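Local atomic coordinates of putative peptidyl-arginine deiminase (Chlorobium tepidum, PDB entry 1XKN), a protein that probably hydrolyses the guanidino group of agmatine or of peptidyl-arginine, a deiminase-type reaction. Residues Ala44-Ser50 / Tyr79-Ile83; Lys113-Glu119 / Pro147-Met153; Lys186-Glu190 / Lys201-Leu205; Tyr277-Pro283 / Ile331-Gly335. All coordinates share one frame; numbering follows the deposited sequence.

Interaction 1 (Ala44-Ser50 / Tyr79-Ile83)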
loop_
_atom_site.group_PDB
_atom_site.type_symbol
_atom_site.label_atom_id
_atom_site.label_comp_id
_atom_site.label_asym_id
_atom_site.label_seq_id
_atom_site.Cartn_x
_atom_site.Cartn_y
_atom_site.Cartn_z
ATOM N N ALA A 44 12.811 -0.308 6.954
ATOM C CA ALA A 44 13.381 -1.618 6.664
ATOM C C ALA A 44 13.752 -2.330 7.959
ATOM O O ALA A 44 13.528 -3.533 8.097
ATOM C CB ALA A 44 14.607 -1.472 5.768
ATOM N N TYR A 45 14.306 -1.585 8.913
ATOM C CA TYR A 45 14.685 -2.169 10.193
ATOM C C TYR A 45 13.462 -2.711 10.919
ATOM O O TYR A 45 13.452 -3.864 11.352
ATOM C CB TYR A 45 15.382 -1.139 11.085
ATOM C CG TYR A 45 15.562 -1.623 12.505
ATOM C CD1 TYR A 45 16.425 -2.680 12.803
ATOM C CD2 TYR A 45 14.839 -1.050 13.552
ATOM C CE1 TYR A 45 16.560 -3.153 14.109
ATOM C CE2 TYR A 45 14.968 -1.516 14.857
ATOM C CZ TYR A 45 15.829 -2.567 15.127
ATOM O OH TYR A 45 15.955 -3.030 16.416
ATOM N N GLN A 46 12.429 -1.883 11.059
ATOM C CA GLN A 46 11.217 -2.333 11.736
ATOM C C GLN A 46 10.656 -3.570 11.038
ATOM O O GLN A 46 10.240 -4.523 11.693
ATOM C CB GLN A 46 10.161 -1.221 11.763
ATOM C CG GLN A 46 10.438 -0.112 12.767
ATOM C CD GLN A 46 10.633 -0.633 14.184
ATOM O OE1 GLN A 46 9.956 -1.563 14.613
ATOM N NE2 GLN A 46 11.554 -0.020 14.918
ATOM N N LEU A 47 10.648 -3.562 9.709
ATOM C CA LEU A 47 10.136 -4.706 8.968
ATOM C C LEU A 47 10.984 -5.953 9.185
ATOM O O LEU A 47 10.452 -7.064 9.263
ATOM C CB LEU A 47 10.071 -4.394 7.472
ATOM C CG LEU A 47 9.027 -3.362 7.047
ATOM C CD1 LEU A 47 9.240 -3.001 5.590
ATOM C CD2 LEU A 47 7.629 -3.912 7.271
ATOM N N SER A 48 12.299 -5.774 9.293
ATOM C CA SER A 48 13.193 -6.916 9.483
ATOM C C SER A 48 12.995 -7.599 10.835
ATOM O O SER A 48 13.454 -8.719 11.038
ATOM C CB SER A 48 14.663 -6.496 9.309
ATOM O OG SER A 48 15.118 -5.672 10.365
ATOM N N ARG A 49 12.312 -6.927 11.754
ATOM C CA ARG A 49 12.048 -7.508 13.065
ATOM C C ARG A 49 10.924 -8.529 12.924
ATOM O O ARG A 49 10.802 -9.463 13.720
ATOM C CB ARG A 49 11.603 -6.423 14.048
ATOM C CG ARG A 49 12.649 -5.369 14.354
ATOM C CD ARG A 49 12.064 -4.319 15.283
ATOM N NE ARG A 49 11.595 -4.920 16.530
ATOM C CZ ARG A 49 10.521 -4.515 17.198
ATOM N NH1 ARG A 49 9.794 -3.504 16.738
ATOM N NH2 ARG A 49 10.170 -5.119 18.327
ATOM N N SER A 50 10.121 -8.347 11.881
ATOM C CA SER A 50 8.957 -9.182 11.624
ATOM C C SER A 50 9.095 -10.253 10.547
ATOM O O SER A 50 8.615 -11.377 10.712
ATOM C CB SER A 50 7.779 -8.272 11.260
ATOM O OG SER A 50 6.668 -9.009 10.787
ATOM N N TYR A 79 19.239 -8.663 12.498
ATOM C CA TYR A 79 18.290 -9.100 11.480
ATOM C C TYR A 79 18.812 -8.897 10.063
ATOM O O TYR A 79 18.044 -8.955 9.100
ATOM C CB TYR A 79 16.968 -8.344 11.651
ATOM C CG TYR A 79 16.460 -8.330 13.076
ATOM C CD1 TYR A 79 16.127 -9.520 13.732
ATOM C CD2 TYR A 79 16.340 -7.132 13.782
ATOM C CE1 TYR A 79 15.693 -9.513 15.057
ATOM C CE2 TYR A 79 15.908 -7.116 15.106
ATOM C CZ TYR A 79 15.587 -8.307 15.738
ATOM O OH TYR A 79 15.184 -8.294 17.054
ATOM N N ALA A 80 20.117 -8.680 9.936
ATOM C CA ALA A 80 20.739 -8.452 8.637
ATOM C C ALA A 80 20.438 -9.522 7.587
ATOM O O ALA A 80 20.230 -9.200 6.415
ATOM C CB ALA A 80 22.248 -8.300 8.806
ATOM N N GLU A 81 20.414 -10.790 7.993
ATOM C CA GLU A 81 20.141 -11.877 7.053
ATOM C C GLU A 81 18.744 -11.794 6.450
ATOM O O GLU A 81 18.492 -12.359 5.388
ATOM C CB GLU A 81 20.292 -13.241 7.733
ATOM C CG GLU A 81 21.712 -13.612 8.146
ATOM C CD GLU A 81 22.228 -12.760 9.282
ATOM O OE1 GLU A 81 21.464 -12.526 10.239
ATOM O OE2 GLU A 81 23.402 -12.337 9.224
ATOM N N ARG A 82 17.843 -11.092 7.130
ATOM C CA ARG A 82 16.469 -10.962 6.665
ATOM C C ARG A 82 16.287 -9.900 5.590
ATOM O O ARG A 82 15.257 -9.866 4.918
ATOM C CB ARG A 82 15.548 -10.660 7.844
ATOM C CG ARG A 82 15.580 -11.723 8.933
ATOM C CD ARG A 82 14.686 -11.331 10.090
ATOM N NE ARG A 82 14.730 -12.303 11.177
ATOM C CZ ARG A 82 14.039 -12.184 12.307
ATOM N NH1 ARG A 82 13.249 -11.133 12.495
ATOM N NH2 ARG A 82 14.139 -13.113 13.249
ATOM N N ILE A 83 17.278 -9.029 5.423
ATOM C CA ILE A 83 17.181 -7.991 4.408
ATOM C C ILE A 83 17.943 -8.419 3.159
ATOM O O ILE A 83 19.174 -8.483 3.149
ATOM C CB ILE A 83 17.711 -6.646 4.944
ATOM C CG1 ILE A 83 16.868 -6.222 6.152
ATOM C CG2 ILE A 83 17.661 -5.586 3.850
ATOM C CD1 ILE A 83 17.272 -4.916 6.788
HETATM O O HOH W 1 12.591 -7.589 17.615
#
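Tyr-79 and Arg-82 both carry CG anti to their own carbonyl carbons (chi1 -48° and -59°), which sends the phenol ring and the guanidinium to the backbone and side chains of Ser-48 and Arg-49 on helix 36-50. In this alpha/beta-propeller (pentein) fold of the guanidino-group-modifying enzymes, helix 36-50 here meets the link into strand 83-87, which includes the short 3-10 segment 80-82. Arg-49 lays its CA over the centre of the Tyr-79 ring, 4.3 Å from the centroid, while Tyr-45 CE1 reaches the rim of that ring at 4.0 Å from Tyr-79 CD2. Ser-48 CB packs on Ile-83 CG1, and Ser-48 OG is turned back to Tyr-45 O of its own helix. Water 1 joins Arg-49 NE to Tyr-79 OH. The extended Arg-82 chain delivers NH1 to Ser-48 O at 2.8 Å, in the carbonyl plane, and a weak second bond runs from Arg-82 NH1 to Arg-49 O at 3.2 Å.

Interaction 2 (Lys113-Glu119 / Pro147-Met153). With NA (sodium ion), chain B.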
loop_
_atom_site.group_PDB
_atom_site.type_symbol
_atom_site.label_atom_id
_atom_site.label_comp_id
_atom_site.label_asym_id
_atom_site.label_seq_id
_atom_site.Cartn_x
_atom_site.Cartn_y
_atom_site.Cartn_z
ATOM N N LYS A 113 1.360 -19.530 -6.490
ATOM C CA LYS A 113 1.470 -18.093 -6.307
ATOM C C LYS A 113 1.988 -17.470 -7.594
ATOM O O LYS A 113 2.959 -17.945 -8.182
ATOM C CB LYS A 113 2.411 -17.772 -5.138
ATOM C CG LYS A 113 2.468 -16.287 -4.794
ATOM C CD LYS A 113 3.026 -16.028 -3.399
ATOM C CE LYS A 113 4.479 -16.448 -3.273
ATOM N NZ LYS A 113 5.006 -16.197 -1.895
ATOM N N VAL A 114 1.316 -16.418 -8.044
ATOM C CA VAL A 114 1.719 -15.729 -9.258
ATOM C C VAL A 114 1.664 -14.237 -9.001
ATOM O O VAL A 114 1.125 -13.797 -7.985
ATOM C CB VAL A 114 0.785 -16.069 -10.449
ATOM C CG1 VAL A 114 0.734 -17.578 -10.656
ATOM C CG2 VAL A 114 -0.606 -15.514 -10.205
ATOM N N ILE A 115 2.241 -13.459 -9.906
ATOM C CA ILE A 115 2.217 -12.013 -9.767
ATOM C C ILE A 115 1.264 -11.466 -10.817
ATOM O O ILE A 115 1.405 -11.753 -12.003
ATOM C CB ILE A 115 3.622 -11.410 -9.944
ATOM C CG1 ILE A 115 4.474 -11.765 -8.718
ATOM C CG2 ILE A 115 3.528 -9.890 -10.139
ATOM C CD1 ILE A 115 5.907 -11.291 -8.785
HETATM N N MSE A 116 0.278 -10.701 -10.358
HETATM C CA MSE A 116 -0.717 -10.108 -11.235
HETATM C C MSE A 116 -0.195 -8.729 -11.606
HETATM O O MSE A 116 -0.241 -7.787 -10.813
HETATM C CB MSE A 116 -2.068 -10.021 -10.509
HETATM C CG MSE A 116 -3.235 -9.543 -11.374
HETATM SE SE MSE A 116 -3.460 -10.624 -12.973
HETATM C CE MSE A 116 -3.895 -12.294 -12.088
ATOM N N ASN A 117 0.321 -8.639 -12.826
ATOM C CA ASN A 117 0.913 -7.422 -13.348
ATOM C C ASN A 117 -0.075 -6.440 -13.975
ATOM O O ASN A 117 -0.604 -6.686 -15.062
ATOM C CB ASN A 117 1.979 -7.814 -14.371
ATOM C CG ASN A 117 2.672 -6.627 -14.968
ATOM O OD1 ASN A 117 3.179 -5.774 -14.247
ATOM N ND2 ASN A 117 2.715 -6.565 -16.294
ATOM N N TRP A 118 -0.333 -5.333 -13.284
ATOM C CA TRP A 118 -1.232 -4.301 -13.806
ATOM C C TRP A 118 -0.326 -3.253 -14.427
ATOM O O TRP A 118 0.875 -3.290 -14.221
ATOM C CB TRP A 118 -2.041 -3.634 -12.686
ATOM C CG TRP A 118 -2.918 -4.576 -11.933
ATOM C CD1 TRP A 118 -2.563 -5.347 -10.866
ATOM C CD2 TRP A 118 -4.280 -4.902 -12.232
ATOM N NE1 TRP A 118 -3.615 -6.138 -10.483
ATOM C CE2 TRP A 118 -4.682 -5.890 -11.306
ATOM C CE3 TRP A 118 -5.197 -4.461 -13.195
ATOM C CZ2 TRP A 118 -5.967 -6.448 -11.315
ATOM C CZ3 TRP A 118 -6.476 -5.017 -13.203
ATOM C CH2 TRP A 118 -6.845 -6.001 -12.269
ATOM N N GLU A 119 -0.890 -2.324 -15.183
ATOM C CA GLU A 119 -0.072 -1.279 -15.777
ATOM C C GLU A 119 0.092 -0.131 -14.794
ATOM O O GLU A 119 -0.748 0.080 -13.921
ATOM C CB GLU A 119 -0.707 -0.770 -17.071
ATOM C CG GLU A 119 -0.652 -1.773 -18.199
ATOM C CD GLU A 119 0.768 -2.161 -18.547
ATOM O OE1 GLU A 119 1.518 -1.294 -19.047
ATOM O OE2 GLU A 119 1.141 -3.333 -18.318
ATOM N N PRO A 147 5.264 -17.296 -11.935
ATOM C CA PRO A 147 4.583 -16.967 -13.187
ATOM C C PRO A 147 3.977 -15.571 -13.058
ATOM O O PRO A 147 3.646 -15.135 -11.951
ATOM C CB PRO A 147 3.501 -18.039 -13.284
ATOM C CG PRO A 147 4.114 -19.203 -12.584
ATOM C CD PRO A 147 4.741 -18.553 -11.372
HETATM N N MSE A 148 3.846 -14.873 -14.180
HETATM C CA MSE A 148 3.254 -13.544 -14.171
HETATM C C MSE A 148 2.118 -13.479 -15.180
HETATM O O MSE A 148 2.226 -14.006 -16.285
HETATM C CB MSE A 148 4.292 -12.473 -14.521
HETATM C CG MSE A 148 3.708 -11.065 -14.598
HETATM SE SE MSE A 148 4.986 -9.697 -15.106
HETATM C CE MSE A 148 4.981 -9.997 -17.012
ATOM N N VAL A 149 1.024 -12.843 -14.779
ATOM C CA VAL A 149 -0.133 -12.666 -15.638
ATOM C C VAL A 149 -0.286 -11.158 -15.795
ATOM O O VAL A 149 -0.196 -10.426 -14.811
ATOM C CB VAL A 149 -1.413 -13.250 -14.990
ATOM C CG1 VAL A 149 -2.602 -13.069 -15.925
ATOM C CG2 VAL A 149 -1.210 -14.725 -14.662
ATOM N N SER A 150 -0.491 -10.691 -17.025
ATOM C CA SER A 150 -0.647 -9.253 -17.272
ATOM C C SER A 150 -2.087 -8.909 -17.639
ATOM O O SER A 150 -2.712 -9.600 -18.440
ATOM C CB SER A 150 0.289 -8.794 -18.396
ATOM O OG SER A 150 1.649 -8.870 -18.003
ATOM N N THR A 151 -2.605 -7.828 -17.060
ATOM C CA THR A 151 -3.984 -7.402 -17.304
ATOM C C THR A 151 -4.137 -6.355 -18.402
ATOM O O THR A 151 -5.185 -6.270 -19.044
ATOM C CB THR A 151 -4.604 -6.786 -16.045
ATOM O OG1 THR A 151 -3.985 -5.518 -15.792
ATOM C CG2 THR A 151 -4.396 -7.692 -14.847
ATOM N N GLY A 152 -3.105 -5.541 -18.590
ATOM C CA GLY A 152 -3.160 -4.500 -19.598
ATOM C C GLY A 152 -3.933 -3.281 -19.125
ATOM O O GLY A 152 -4.135 -2.330 -19.884
HETATM N N MSE A 153 -4.365 -3.309 -17.867
HETATM C CA MSE A 153 -5.127 -2.206 -17.282
HETATM C C MSE A 153 -4.304 -1.491 -16.215
HETATM O O MSE A 153 -3.592 -2.131 -15.442
HETATM C CB MSE A 153 -6.422 -2.743 -16.654
HETATM C CG MSE A 153 -7.314 -1.675 -16.023
HETATM SE SE MSE A 153 -8.899 -2.396 -15.152
HETATM C CE MSE A 153 -8.383 -2.085 -13.310
HETATM NA NA NA B . 3.344 -3.172 -14.575
HETATM O O HOH W 2 -0.464 -5.373 -17.568
HETATM O O HOH W 3 3.602 -3.938 -17.160
HETATM O O HOH W 4 3.243 -2.287 -12.109
#
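Thr-151 pushes its methyl against the indole of Trp-118, with CG2 3.6 Å from the centroid of the six-membered ring and almost on its normal. The same methyl fits the bend of Met-116, a selenomethionine folded at chi2 and chi3, touching its SE at 3.6 Å; Val-149 CB fills the next hollow, beside SE and CE. Met-153, also selenomethionine, lies alongside the indole and brings CE to 3.5 Å from Trp-118 CZ3. On the other face the SE of Met-148 sits against Asn-117 CB, and at the far end Val-114 CG1 meets the ring of Pro-147. These bumps ride on a parallel strand pair twisted by 23°, a beta-alpha-beta crossover through helix 131-144 in which 148-152 is the edge strand. Ile-115 and Asn-117 each use both N and O: Ile-115 N to Pro-147 O, Val-149 N to Ile-115 O, Asn-117 N to Val-149 O, Thr-151 N to Asn-117 O. Beyond Gly-152, where the chain turns a corner with an ST turn from Met-153 N to Thr-151 OG1, Glu-119 N binds Met-153 O. Asn-117 ND2 donates to Ser-150 OG in the amide plane at 3.1 Å, and also to water 3. With its amide so held, Asn-117 presents OD1 to the sodium ion at 2.6 Å, beside Trp-118 O; Asn-134 completes the protein ligands, so the strand pairing probably helps to order the sodium site.

Interaction 3 (Lys186-Glu190 / Lys201-Leu205)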
loop_
_atom_site.group_PDB
_atom_site.type_symbol
_atom_site.label_atom_id
_atom_site.label_comp_id
_atom_site.label_asym_id
_atom_site.label_seq_id
_atom_site.Cartn_x
_atom_site.Cartn_y
_atom_site.Cartn_z
ATOM N N LYS A 186 -16.793 2.038 -15.906
ATOM C CA LYS A 186 -16.952 1.384 -14.610
ATOM C C LYS A 186 -17.226 -0.119 -14.702
ATOM O O LYS A 186 -16.632 -0.904 -13.966
ATOM C CB LYS A 186 -18.074 2.069 -13.825
ATOM C CG LYS A 186 -18.222 1.590 -12.395
ATOM C CD LYS A 186 -19.269 2.402 -11.654
ATOM C CE LYS A 186 -19.374 1.964 -10.205
ATOM N NZ LYS A 186 -20.350 2.801 -9.452
ATOM N N ALA A 187 -18.121 -0.520 -15.600
ATOM C CA ALA A 187 -18.450 -1.934 -15.750
ATOM C C ALA A 187 -17.224 -2.762 -16.134
ATOM O O ALA A 187 -16.971 -3.821 -15.554
ATOM C CB ALA A 187 -19.549 -2.109 -16.791
ATOM N N GLU A 188 -16.468 -2.275 -17.115
ATOM C CA GLU A 188 -15.269 -2.963 -17.586
ATOM C C GLU A 188 -14.219 -3.067 -16.483
ATOM O O GLU A 188 -13.566 -4.105 -16.327
ATOM C CB GLU A 188 -14.689 -2.228 -18.799
ATOM C CG GLU A 188 -15.548 -2.363 -20.059
ATOM C CD GLU A 188 -15.179 -1.364 -21.142
ATOM O OE1 GLU A 188 -15.293 -0.146 -20.891
ATOM O OE2 GLU A 188 -14.784 -1.795 -22.245
ATOM N N ILE A 189 -14.056 -1.991 -15.721
ATOM C CA ILE A 189 -13.090 -1.975 -14.631
ATOM C C ILE A 189 -13.477 -3.015 -13.583
ATOM O O ILE A 189 -12.634 -3.800 -13.149
ATOM C CB ILE A 189 -12.999 -0.563 -14.014
ATOM C CG1 ILE A 189 -12.333 0.370 -15.026
ATOM C CG2 ILE A 189 -12.204 -0.595 -12.710
ATOM C CD1 ILE A 189 -12.401 1.838 -14.670
ATOM N N GLU A 190 -14.746 -3.040 -13.187
ATOM C CA GLU A 190 -15.179 -4.033 -12.209
ATOM C C GLU A 190 -14.970 -5.440 -12.760
ATOM O O GLU A 190 -14.557 -6.339 -12.032
ATOM C CB GLU A 190 -16.650 -3.842 -11.834
ATOM C CG GLU A 190 -16.870 -2.732 -10.821
ATOM C CD GLU A 190 -18.213 -2.831 -10.127
ATOM O OE1 GLU A 190 -18.747 -3.957 -10.006
ATOM O OE2 GLU A 190 -18.722 -1.787 -9.671
ATOM N N LYS A 201 -17.568 -8.217 -4.776
ATOM C CA LYS A 201 -18.266 -6.948 -4.623
ATOM C C LYS A 201 -17.289 -5.792 -4.497
ATOM O O LYS A 201 -16.364 -5.833 -3.687
ATOM C CB LYS A 201 -19.169 -6.995 -3.383
ATOM C CG LYS A 201 -20.035 -5.750 -3.172
ATOM C CD LYS A 201 -20.928 -5.918 -1.950
ATOM C CE LYS A 201 -21.876 -4.741 -1.768
ATOM N NZ LYS A 201 -22.737 -4.922 -0.556
ATOM N N VAL A 202 -17.498 -4.766 -5.313
ATOM C CA VAL A 202 -16.659 -3.583 -5.283
ATOM C C VAL A 202 -17.408 -2.469 -4.571
ATOM O O VAL A 202 -18.535 -2.125 -4.938
ATOM C CB VAL A 202 -16.290 -3.105 -6.705
ATOM C CG1 VAL A 202 -15.400 -1.874 -6.624
ATOM C CG2 VAL A 202 -15.586 -4.223 -7.459
ATOM N N LEU A 203 -16.777 -1.917 -3.542
ATOM C CA LEU A 203 -17.367 -0.838 -2.760
ATOM C C LEU A 203 -16.717 0.470 -3.185
ATOM O O LEU A 203 -15.541 0.712 -2.900
ATOM C CB LEU A 203 -17.120 -1.086 -1.270
ATOM C CG LEU A 203 -17.638 -2.402 -0.685
ATOM C CD1 LEU A 203 -17.111 -2.570 0.728
ATOM C CD2 LEU A 203 -19.161 -2.412 -0.697
ATOM N N TRP A 204 -17.484 1.318 -3.858
ATOM C CA TRP A 204 -16.961 2.588 -4.345
ATOM C C TRP A 204 -17.149 3.790 -3.433
ATOM O O TRP A 204 -18.267 4.279 -3.265
ATOM C CB TRP A 204 -17.576 2.930 -5.705
ATOM C CG TRP A 204 -17.256 1.971 -6.796
ATOM C CD1 TRP A 204 -17.896 0.800 -7.079
ATOM C CD2 TRP A 204 -16.229 2.120 -7.783
ATOM N NE1 TRP A 204 -17.331 0.209 -8.190
ATOM C CE2 TRP A 204 -16.303 0.998 -8.637
ATOM C CE3 TRP A 204 -15.248 3.092 -8.025
ATOM C CZ2 TRP A 204 -15.439 0.823 -9.720
ATOM C CZ3 TRP A 204 -14.386 2.918 -9.105
ATOM C CH2 TRP A 204 -14.488 1.788 -9.937
ATOM N N LEU A 205 -16.053 4.270 -2.854
ATOM C CA LEU A 205 -16.105 5.459 -2.009
ATOM C C LEU A 205 -15.976 6.653 -2.950
ATOM O O LEU A 205 -15.825 6.473 -4.160
ATOM C CB LEU A 205 -14.963 5.459 -0.991
ATOM C CG LEU A 205 -15.023 4.336 0.051
ATOM C CD1 LEU A 205 -13.817 4.441 0.980
ATOM C CD2 LEU A 205 -16.317 4.446 0.846
HETATM O O HOH W 5 -19.801 -4.856 -7.090
HETATM O O HOH W 6 -20.113 -2.013 -7.338
#
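Lys-186 stretches its side chain over one face of the Trp-204 indole, the two side chains sliding past each other in opposite directions. The pairing belongs to a helix-strand unit of the alpha/beta propeller: helix 186-197 packs on strand 201-205, which lies at the edge of its sheet, parallel to strand 167-171, and the short axes cross at 129°. With every torsion of Lys-186 near 180°, CG passes CZ2 of the indole and CE settles 3.5 Å from the centroid of the five-membered ring. Its NZ then stands 4.1 Å from the same centroid, a cation-pi contact. The opposite face of the indole is covered by Val-202 CG1 from its own strand, which leaves the ring sandwiched between an aliphatic branch and the lysine arm. Three residues on, Ile-189 touches the benzo edge, CG2 to Trp-204 CH2 at 4.3 Å, where helix 172-175 adds Leu-175. Glu-190 leans its CG on Val-202 CG2, and its OE1 forms a salt bridge with Arg-194 one turn further along the helix, which probably helps to keep the carboxylate charged. Waters 5 and 6 tie the two carboxylate oxygens to the backbone N and O of Val-202. Trp-204 NE1 donates to Glu-190 OE2 at 2.8 Å with an N-H...O angle of 156°, meeting that oxygen from above the carboxylate plane.

Interaction 4 (Tyr277-Pro283 / Ile331-Gly335); sequences YDGERLP and IWGLG
Trp-332 takes the edge of Tyr-277 against its face: Tyr-277 CD2 lies over the indole at 3.4 Å from Trp-332 CE2, with the two ring planes 68° apart. In Trp-332 the CG is anti to the backbone N (chi1 177°), which swings the indole out between this tyrosine and Leu-282. Leu-282 meets the edge of the indole, CD2 3.5 Å from Trp-332 CE3, while CD1 packs on Ile-331 CG2. Farther in, Pro-283 wedges between Ile-331 CD1 and Leu-334, its CD 3.9 Å from Leu-334 CD2. The first segment holds the type I' turn (Tyr-277 to Glu-280) and second strand of the 276-277/280-281 beta hairpin, then runs on to Pro-283 and clasps the 3-10 turn at Ile-331 to Gly-333. On the solvent side the cover is thinner: the exposed Asp-278 and Glu-280 bury little against the indole. Asp-278 OD2 approaches Trp-332 CZ2 at 3.5 Å with its carboxylate nearly perpendicular to the indole, and Glu-280 OE1 lies near the ring plane, 3.6 Å from Trp-332 CH2. No hydrogen bond spans the two segments; the indole N-H is used by Pro-30 O, and Lys-32 makes cation-pi contacts with both rings.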
loop_
_atom_site.group_PDB
_atom_site.type_symbol
_atom_site.label_atom_id
_atom_site.label_comp_id
_atom_site.label_asym_id
_atom_site.label_seq_id
_atom_site.Cartn_x
_atom_site.Cartn_y
_atom_site.Cartn_z
ATOM N N TYR A 277 4.541 22.188 3.541
ATOM C CA TYR A 277 5.939 22.379 3.159
ATOM C C TYR A 277 5.914 23.187 1.869
ATOM O O TYR A 277 5.124 22.900 0.970
ATOM C CB TYR A 277 6.675 21.061 2.923
ATOM C CG TYR A 277 8.159 21.278 2.710
ATOM C CD1 TYR A 277 8.983 21.682 3.765
ATOM C CD2 TYR A 277 8.734 21.136 1.444
ATOM C CE1 TYR A 277 10.338 21.943 3.561
ATOM C CE2 TYR A 277 10.087 21.397 1.231
ATOM C CZ TYR A 277 10.882 21.800 2.293
ATOM O OH TYR A 277 12.221 22.063 2.097
ATOM N N ASP A 278 6.779 24.192 1.780
ATOM C CA ASP A 278 6.824 25.061 0.608
ATOM C C ASP A 278 5.453 25.698 0.379
ATOM O O ASP A 278 5.084 26.023 -0.749
ATOM C CB ASP A 278 7.265 24.280 -0.640
ATOM C CG ASP A 278 8.772 24.122 -0.733
ATOM O OD1 ASP A 278 9.491 24.712 0.103
ATOM O OD2 ASP A 278 9.246 23.406 -1.646
ATOM N N GLY A 279 4.703 25.863 1.466
ATOM C CA GLY A 279 3.384 26.464 1.387
ATOM C C GLY A 279 2.327 25.581 0.752
ATOM O O GLY A 279 1.258 26.061 0.373
ATOM N N GLU A 280 2.616 24.288 0.639
ATOM C CA GLU A 280 1.679 23.348 0.035
ATOM C C GLU A 280 1.186 22.311 1.036
ATOM O O GLU A 280 1.960 21.787 1.838
ATOM C CB GLU A 280 2.333 22.624 -1.145
ATOM C CG GLU A 280 3.065 23.542 -2.118
ATOM C CD GLU A 280 3.621 22.805 -3.325
ATOM O OE1 GLU A 280 3.910 21.593 -3.215
ATOM O OE2 GLU A 280 3.789 23.444 -4.386
ATOM N N ARG A 281 -0.110 22.022 0.982
ATOM C CA ARG A 281 -0.717 21.030 1.863
ATOM C C ARG A 281 -0.240 19.649 1.409
ATOM O O ARG A 281 -0.270 19.336 0.217
ATOM C CB ARG A 281 -2.248 21.126 1.771
ATOM C CG ARG A 281 -3.023 20.194 2.705
ATOM C CD ARG A 281 -2.792 20.561 4.162
ATOM N NE ARG A 281 -3.607 19.780 5.095
ATOM C CZ ARG A 281 -4.881 20.036 5.385
ATOM N NH1 ARG A 281 -5.508 21.056 4.818
ATOM N NH2 ARG A 281 -5.526 19.278 6.262
ATOM N N LEU A 282 0.217 18.838 2.361
ATOM C CA LEU A 282 0.699 17.492 2.072
ATOM C C LEU A 282 -0.367 16.480 2.503
ATOM O O LEU A 282 -1.082 16.701 3.477
ATOM C CB LEU A 282 2.017 17.233 2.807
ATOM C CG LEU A 282 3.101 18.296 2.576
ATOM C CD1 LEU A 282 4.412 17.844 3.219
ATOM C CD2 LEU A 282 3.297 18.527 1.084
ATOM N N PRO A 283 -0.479 15.354 1.782
ATOM C CA PRO A 283 -1.464 14.302 2.072
ATOM C C PRO A 283 -1.149 13.379 3.247
ATOM O O PRO A 283 -1.186 12.155 3.117
ATOM C CB PRO A 283 -1.549 13.552 0.749
ATOM C CG PRO A 283 -0.131 13.593 0.271
ATOM C CD PRO A 283 0.312 15.017 0.583
ATOM N N ILE A 331 6.598 12.272 3.731
ATOM C CA ILE A 331 5.354 12.755 3.137
ATOM C C ILE A 331 5.507 13.847 2.070
ATOM O O ILE A 331 4.569 14.122 1.319
ATOM C CB ILE A 331 4.364 13.218 4.248
ATOM C CG1 ILE A 331 2.942 13.293 3.687
ATOM C CG2 ILE A 331 4.780 14.563 4.807
ATOM C CD1 ILE A 331 2.432 11.973 3.124
ATOM N N TRP A 332 6.682 14.466 2.003
ATOM C CA TRP A 332 6.940 15.494 0.996
ATOM C C TRP A 332 6.934 14.794 -0.365
ATOM O O TRP A 332 6.783 15.431 -1.407
ATOM C CB TRP A 332 8.295 16.165 1.262
ATOM C CG TRP A 332 8.725 17.212 0.255
ATOM C CD1 TRP A 332 9.978 17.369 -0.266
ATOM C CD2 TRP A 332 7.918 18.252 -0.324
ATOM N NE1 TRP A 332 10.005 18.438 -1.134
ATOM C CE2 TRP A 332 8.756 18.997 -1.189
ATOM C CE3 TRP A 332 6.576 18.626 -0.197
ATOM C CZ2 TRP A 332 8.292 20.093 -1.924
ATOM C CZ3 TRP A 332 6.112 19.720 -0.929
ATOM C CH2 TRP A 332 6.972 20.440 -1.782
ATOM N N GLY A 333 7.091 13.470 -0.337
ATOM C CA GLY A 333 7.071 12.678 -1.557
ATOM C C GLY A 333 5.635 12.403 -1.980
ATOM O O GLY A 333 5.386 11.819 -3.038
ATOM N N LEU A 334 4.699 12.821 -1.126
ATOM C CA LEU A 334 3.261 12.687 -1.346
ATOM C C LEU A 334 2.706 11.281 -1.103
ATOM O O LEU A 334 1.638 10.919 -1.603
ATOM C CB LEU A 334 2.893 13.181 -2.752
ATOM C CG LEU A 334 3.489 14.547 -3.121
ATOM C CD1 LEU A 334 3.062 14.919 -4.533
ATOM C CD2 LEU A 334 3.032 15.616 -2.130
ATOM N N GLY A 335 3.444 10.505 -0.316
ATOM C CA GLY A 335 3.048 9.152 0.035
ATOM C C GLY A 335 3.796 8.780 1.304
ATOM O O GLY A 335 4.813 9.405 1.614
#

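In the fold
Interactions 2 and 3 are neighbours: Met-153 CE touches Ile-189 CG2 at 4.1 Å, and helix 186-197, which supplies the first segment of interaction 3, also packs on the indole of interaction 2. Interactions 1 and 3 lie on opposite sides of the chain's centre, about 37 Å between centres, as do 2 and 4, about 31 Å apart. None is wholly core. Interaction 3 is the surface contact, carried by a cation-pi contact and an indole-carboxylate bond; the other three are partly buried. Of these, interaction 2 alone pairs strands and includes a metal; interaction 1 adds an arginine bonded to helix carbonyls, and interaction 4 joins a hairpin to a 3-10 turn by aromatic and aliphatic contacts, with no direct hydrogen bond.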